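Local atomic coordinates of digeranylgeranylglycerophospholipid reductase (Sulfolobus acidocaldarius, PDB entry 4OPC), a protein that uses FAD to hydrogenate the double bonds of the geranylgeranyl chains of archaeal membrane lipid precursors, giving saturated archaeols. Residues Ala305-Tyr310 against Asn339-Lys344. Numbering follows the deposited sequence.
With PGT ((1S)-2-{[{[(2R)-2,3-dihydroxypropyl]oxy}(hydroxy)phosphoryl]oxy}-1-[(palmitoyloxy)methyl]ethyl stearate), chain C.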
ATOM      1  N   ALA A 305      -5.187   0.904  -1.741  1.00 10.34           N
ATOM      2  CA  ALA A 305      -5.279   1.978  -2.733  1.00 10.11           C
ATOM      3  C   ALA A 305      -6.720   2.134  -3.194  1.00 11.49           C
ATOM      4  O   ALA A 305      -7.230   3.253  -3.272  1.00 11.87           O
ATOM      5  CB  ALA A 305      -4.393   1.684  -3.929  1.00 11.93           C
ATOM      6  N   MET A 306      -7.367   1.019  -3.530  1.00 10.71           N
ATOM      7  CA  MET A 306      -8.779   1.063  -3.931  1.00 12.39           C
ATOM      8  C   MET A 306      -9.690   1.589  -2.820  1.00 12.28           C
ATOM      9  O   MET A 306     -10.603   2.364  -3.088  1.00 13.10           O
ATOM     10  CB  MET A 306      -9.257  -0.301  -4.415  1.00 15.10           C
ATOM     11  CG  MET A 306      -8.543  -0.759  -5.690  1.00 13.97           C
ATOM     12  SD  MET A 306      -9.310  -2.174  -6.480  1.00 21.14           S
ATOM     13  CE  MET A 306      -8.813  -3.364  -5.269  1.00 18.08           C
ATOM     14  N   ILE A 307      -9.435   1.180  -1.579  1.00 11.72           N
ATOM     15  CA  ILE A 307     -10.196   1.722  -0.460  1.00 11.19           C
ATOM     16  C   ILE A 307     -10.017   3.240  -0.408  1.00 11.74           C
ATOM     17  O   ILE A 307     -10.981   3.983  -0.245  1.00 12.40           O
ATOM     18  CB  ILE A 307      -9.764   1.088   0.874  1.00 12.05           C
ATOM     19  CG1 ILE A 307     -10.078  -0.415   0.882  1.00 13.14           C
ATOM     20  CG2 ILE A 307     -10.455   1.804   2.029  1.00 13.34           C
ATOM     21  CD1 ILE A 307      -9.579  -1.135   2.142  1.00 14.08           C
ATOM     22  N   SER A 308      -8.788   3.714  -0.559  1.00 11.24           N
ATOM     23  CA  SER A 308      -8.564   5.154  -0.506  1.00 12.87           C
ATOM     24  C   SER A 308      -9.278   5.896  -1.651  1.00 11.95           C
ATOM     25  O   SER A 308      -9.773   6.991  -1.435  1.00 11.68           O
ATOM     26  CB  SER A 308      -7.061   5.494  -0.407  1.00 12.59           C
ATOM     27  OG  SER A 308      -6.363   5.234  -1.620  1.00 12.05           O
ATOM     28  N   GLY A 309      -9.370   5.288  -2.833  1.00 11.20           N
ATOM     29  CA  GLY A 309     -10.109   5.900  -3.926  1.00 11.98           C
ATOM     30  C   GLY A 309     -11.593   5.978  -3.627  1.00 13.95           C
ATOM     31  O   GLY A 309     -12.255   6.979  -3.952  1.00 14.43           O
ATOM     32  N   TYR A 310     -12.132   4.911  -3.043  1.00 13.81           N
ATOM     33  CA  TYR A 310     -13.510   4.880  -2.576  1.00 13.99           C
ATOM     34  C   TYR A 310     -13.775   6.009  -1.573  1.00 12.54           C
ATOM     35  O   TYR A 310     -14.757   6.737  -1.698  1.00 13.38           O
ATOM     36  CB  TYR A 310     -13.820   3.496  -1.984  1.00 14.73           C
ATOM     37  CG  TYR A 310     -15.062   3.405  -1.121  1.00 16.95           C
ATOM     38  CD1 TYR A 310     -16.289   3.092  -1.674  1.00 21.39           C
ATOM     39  CD2 TYR A 310     -14.989   3.602   0.257  1.00 19.20           C
ATOM     40  CE1 TYR A 310     -17.425   3.003  -0.882  1.00 28.91           C
ATOM     41  CE2 TYR A 310     -16.112   3.516   1.053  1.00 24.09           C
ATOM     42  CZ  TYR A 310     -17.327   3.217   0.476  1.00 27.91           C
ATOM     43  OH  TYR A 310     -18.454   3.125   1.263  1.00 37.31           O
ATOM     44  N   ASN A 339     -11.365   4.560   9.400  1.00 15.55           N
ATOM     45  CA  ASN A 339     -12.296   3.496   9.772  1.00 15.62           C
ATOM     46  C   ASN A 339     -12.127   2.236   8.920  1.00 17.97           C
ATOM     47  O   ASN A 339     -12.184   1.117   9.431  1.00 20.47           O
ATOM     48  CB  ASN A 339     -13.743   3.976   9.687  1.00 17.91           C
ATOM     49  CG  ASN A 339     -14.109   4.946  10.795  1.00 27.87           C
ATOM     50  OD1 ASN A 339     -13.436   5.016  11.822  1.00 37.40           O
ATOM     51  ND2 ASN A 339     -15.188   5.694  10.594  1.00 27.50           N
ATOM     52  N   GLU A 340     -11.912   2.408   7.619  1.00 14.64           N
ATOM     53  CA  GLU A 340     -11.881   1.260   6.715  1.00 14.07           C
ATOM     54  C   GLU A 340     -10.548   0.517   6.694  1.00 15.16           C
ATOM     55  O   GLU A 340     -10.525  -0.672   6.372  1.00 18.15           O
ATOM     56  CB  GLU A 340     -12.228   1.691   5.279  1.00 16.89           C
ATOM     57  CG  GLU A 340     -13.640   2.249   5.084  1.00 19.35           C
ATOM     58  CD  GLU A 340     -14.737   1.205   5.255  1.00 29.70           C
ATOM     59  OE1 GLU A 340     -14.427  -0.003   5.291  1.00 48.29           O
ATOM     60  OE2 GLU A 340     -15.917   1.600   5.348  1.00 46.08           O
ATOM     61  N   TYR A 341      -9.446   1.205   6.995  1.00 13.64           N
ATOM     62  CA  TYR A 341      -8.121   0.595   6.878  1.00 12.94           C
ATOM     63  C   TYR A 341      -7.034   1.275   7.710  1.00 13.98           C
ATOM     64  O   TYR A 341      -6.130   0.596   8.212  1.00 14.80           O
ATOM     65  CB  TYR A 341      -7.681   0.563   5.411  1.00 12.56           C
ATOM     66  CG  TYR A 341      -6.738  -0.564   5.065  1.00 12.41           C
ATOM     67  CD1 TYR A 341      -7.228  -1.811   4.701  1.00 11.21           C
ATOM     68  CD2 TYR A 341      -5.356  -0.385   5.095  1.00 13.15           C
ATOM     69  CE1 TYR A 341      -6.374  -2.853   4.368  1.00 12.70           C
ATOM     70  CE2 TYR A 341      -4.494  -1.415   4.767  1.00 13.94           C
ATOM     71  CZ  TYR A 341      -5.006  -2.653   4.409  1.00 12.89           C
ATOM     72  OH  TYR A 341      -4.167  -3.694   4.074  1.00 14.39           O
ATOM     73  N   GLY A 342      -7.093   2.596   7.856  1.00 13.54           N
ATOM     74  CA  GLY A 342      -5.988   3.341   8.438  1.00 14.47           C
ATOM     75  C   GLY A 342      -5.671   3.054   9.898  1.00 13.81           C
ATOM     76  O   GLY A 342      -4.501   3.044  10.277  1.00 13.21           O
ATOM     77  N   ALA A 343      -6.689   2.806  10.716  1.00 13.40           N
ATOM     78  CA  ALA A 343      -6.460   2.504  12.128  1.00 12.70           C
ATOM     79  C   ALA A 343      -5.723   1.178  12.246  1.00 14.39           C
ATOM     80  O   ALA A 343      -4.769   1.040  13.023  1.00 14.47           O
ATOM     81  CB  ALA A 343      -7.778   2.459  12.886  1.00 14.32           C
ATOM     82  N   LYS A 344      -6.162   0.197  11.469  1.00 14.46           N
ATOM     83  CA  LYS A 344      -5.451  -1.073  11.376  1.00 17.07           C
ATOM     84  C   LYS A 344      -4.005  -0.886  10.930  1.00 14.28           C
ATOM     85  O   LYS A 344      -3.092  -1.504  11.484  1.00 14.32           O
ATOM     86  CB  LYS A 344      -6.164  -2.003  10.398  1.00 18.02           C
ATOM     87  CG  LYS A 344      -5.248  -3.079   9.846  1.00 22.28           C
ATOM     88  CD  LYS A 344      -6.002  -4.072   9.050  1.00 23.20           C
ATOM     89  CE  LYS A 344      -6.652  -3.429   7.857  1.00 19.66           C
ATOM     90  NZ  LYS A 344      -7.354  -4.495   7.131  1.00 24.23           N
TER
HETATM   91  C48 PGT C 502       8.082  -6.708   7.156  1.00 35.70           C
HETATM   92  C47 PGT C 502       7.545  -5.352   6.744  1.00 36.57           C
HETATM   93  C46 PGT C 502       7.853  -5.114   5.280  1.00 40.41           C
HETATM   94  C45 PGT C 502       7.282  -6.250   4.454  1.00 37.95           C
HETATM   95  C44 PGT C 502       6.991  -5.789   3.042  1.00 33.93           C
HETATM   96  C43 PGT C 502       8.033  -6.346   2.089  1.00 29.17           C
HETATM   97  C42 PGT C 502       7.812  -5.732   0.725  1.00 37.45           C
HETATM   98  C41 PGT C 502       6.498  -6.247   0.196  1.00 37.56           C
HETATM   99  C40 PGT C 502       6.505  -6.251  -1.313  1.00 26.52           C
HETATM  100  C39 PGT C 502       5.579  -7.359  -1.760  1.00 21.55           C
HETATM  101  C38 PGT C 502       4.208  -7.137  -1.176  1.00 21.64           C
HETATM  102  C37 PGT C 502       3.348  -8.339  -1.487  1.00 20.53           C
HETATM  103  C36 PGT C 502       1.951  -8.056  -0.991  1.00 23.04           C
HETATM  104  C35 PGT C 502       1.128  -9.322  -0.963  1.00 24.29           C
HETATM  105  C34 PGT C 502      -0.280  -8.979  -0.516  1.00 27.05           C
HETATM  106  C33 PGT C 502      -1.066 -10.219  -0.150  1.00 40.05           C
HETATM  107  C32 PGT C 502      -2.519 -10.084  -0.564  1.00 44.73           C
HETATM  108  C31 PGT C 502      -3.334  -9.265   0.425  1.00 74.75           C
HETATM  109  O31 PGT C 502      -3.966  -8.317  -0.002  1.00 62.53           O
HETATM  110  O2  PGT C 502      -3.366  -9.567   1.809  1.00 90.64           O
HETATM  111  C2  PGT C 502      -4.502 -10.263   2.289  1.00 59.88           C
HETATM  112  C1  PGT C 502      -5.695  -9.364   2.541  1.00 38.86           C
HETATM  113  O3P PGT C 502      -5.647  -8.062   1.991  1.00 47.77           O
HETATM  114  P   PGT C 502      -5.658  -6.828   2.987  1.00 35.23           P
HETATM  115  O1P PGT C 502      -4.743  -7.236   4.120  1.00 34.25           O
HETATM  116  O2P PGT C 502      -5.148  -5.559   2.322  1.00 27.37           O
HETATM  117  O4P PGT C 502      -7.105  -6.522   3.578  1.00 87.28           O
HETATM  118  C4  PGT C 502      -8.177  -7.438   3.494  1.00 59.92           C
HETATM  119  C5  PGT C 502      -9.384  -6.935   4.252  1.00 73.23           C
HETATM  120  O5  PGT C 502     -10.480  -6.830   3.372  1.00 70.98           O
HETATM  121  C6  PGT C 502      -9.076  -5.586   4.857  1.00 54.01           C
HETATM  122  O6  PGT C 502      -9.765  -4.559   4.183  1.00 42.32           O
HETATM  123  C3  PGT C 502      -4.237 -10.904   3.640  1.00 60.42           C
HETATM  124  O3  PGT C 502      -3.267 -11.923   3.598  1.00 58.66           O
HETATM  125  C11 PGT C 502      -2.503 -11.989   4.778  1.00 52.27           C
HETATM  126  O11 PGT C 502      -3.052 -11.917   5.860  1.00 49.31           O
HETATM  127  C12 PGT C 502      -0.997 -12.138   4.701  1.00 47.25           C
HETATM  128  C13 PGT C 502      -0.443 -12.650   6.013  1.00 38.70           C
HETATM  129  C14 PGT C 502       1.064 -12.761   5.902  1.00 51.67           C
HETATM  130  C15 PGT C 502       1.725 -11.542   6.507  1.00 52.48           C
HETATM  131  C16 PGT C 502       3.230 -11.717   6.523  1.00 39.09           C
HETATM  132  C17 PGT C 502       3.741 -11.418   7.915  1.00 37.16           C
HETATM  133  C18 PGT C 502       5.176 -11.877   8.065  1.00 49.04           C
HETATM  134  C19 PGT C 502       5.569 -11.853   9.528  1.00 69.04           C
HETATM  135  C20 PGT C 502       4.871 -12.962  10.292  1.00 63.92           C
HETATM  136  C21 PGT C 502       5.903 -13.858  10.947  1.00 44.21           C
HETATM  137  C22 PGT C 502       5.371 -14.417  12.249  1.00 44.62           C
HETATM  138  C23 PGT C 502       6.543 -14.763  13.143  1.00 37.91           C
HETATM  139  C24 PGT C 502       6.061 -15.062  14.546  1.00 47.78           C
HETATM  140  C25 PGT C 502       6.814 -14.202  15.538  1.00 44.25           C
HETATM  141  C26 PGT C 502       5.831 -13.442  16.404  1.00 36.43           C
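Ile307 of helix 302-322 meets Tyr341 and Glu340 of helix 332-357 through two methyls, each with its own partner. Ile307 CD1 lies 3.5 Å from Tyr341 CD1, approaching the ring obliquely, the two side chains crossing at about a right angle. Ile307 CG2, anti to the backbone N, turns to the neighbouring residue and rests 3.7 Å from Glu340 CB. No hydrogen bond links 305-310 to 339-344; apolar packing joins them, their closest CA atoms, of Ile307 and Glu340, being 7.4 Å apart. Glu340 OE1 makes a long, weak ion pair with Lys59.

Helix 332-357 has a wider pi-type turn at 339-342, and Tyr341, with phi at -159°, sits within it. From this turn its side chain reaches the phospholipid pocket of the reductase, about 8 Å from the reduced flavin. Tyr341 OH donates to phosphate oxygen O2P of PGT (2.7 Å), which lies at the ring edge, near its plane, and the hydroxyl also hydrogen-bonds with Asn295. His56 and His298 hydrogen-bond the same lipid.

Lys344 lays CE over one face of the Tyr341 ring, 3.5 Å above the plane and offset toward the rim; the bend at chi3 (62°) turns CE there. Lys344 NZ comes within 3.1 Å of PGT C6 in the terminal glycerol, a close non-bonded approach, while hydrogen-bonding to Glu382 O. Ile307 CD1 also borders this headgroup, 4.0 Å from PGT O6.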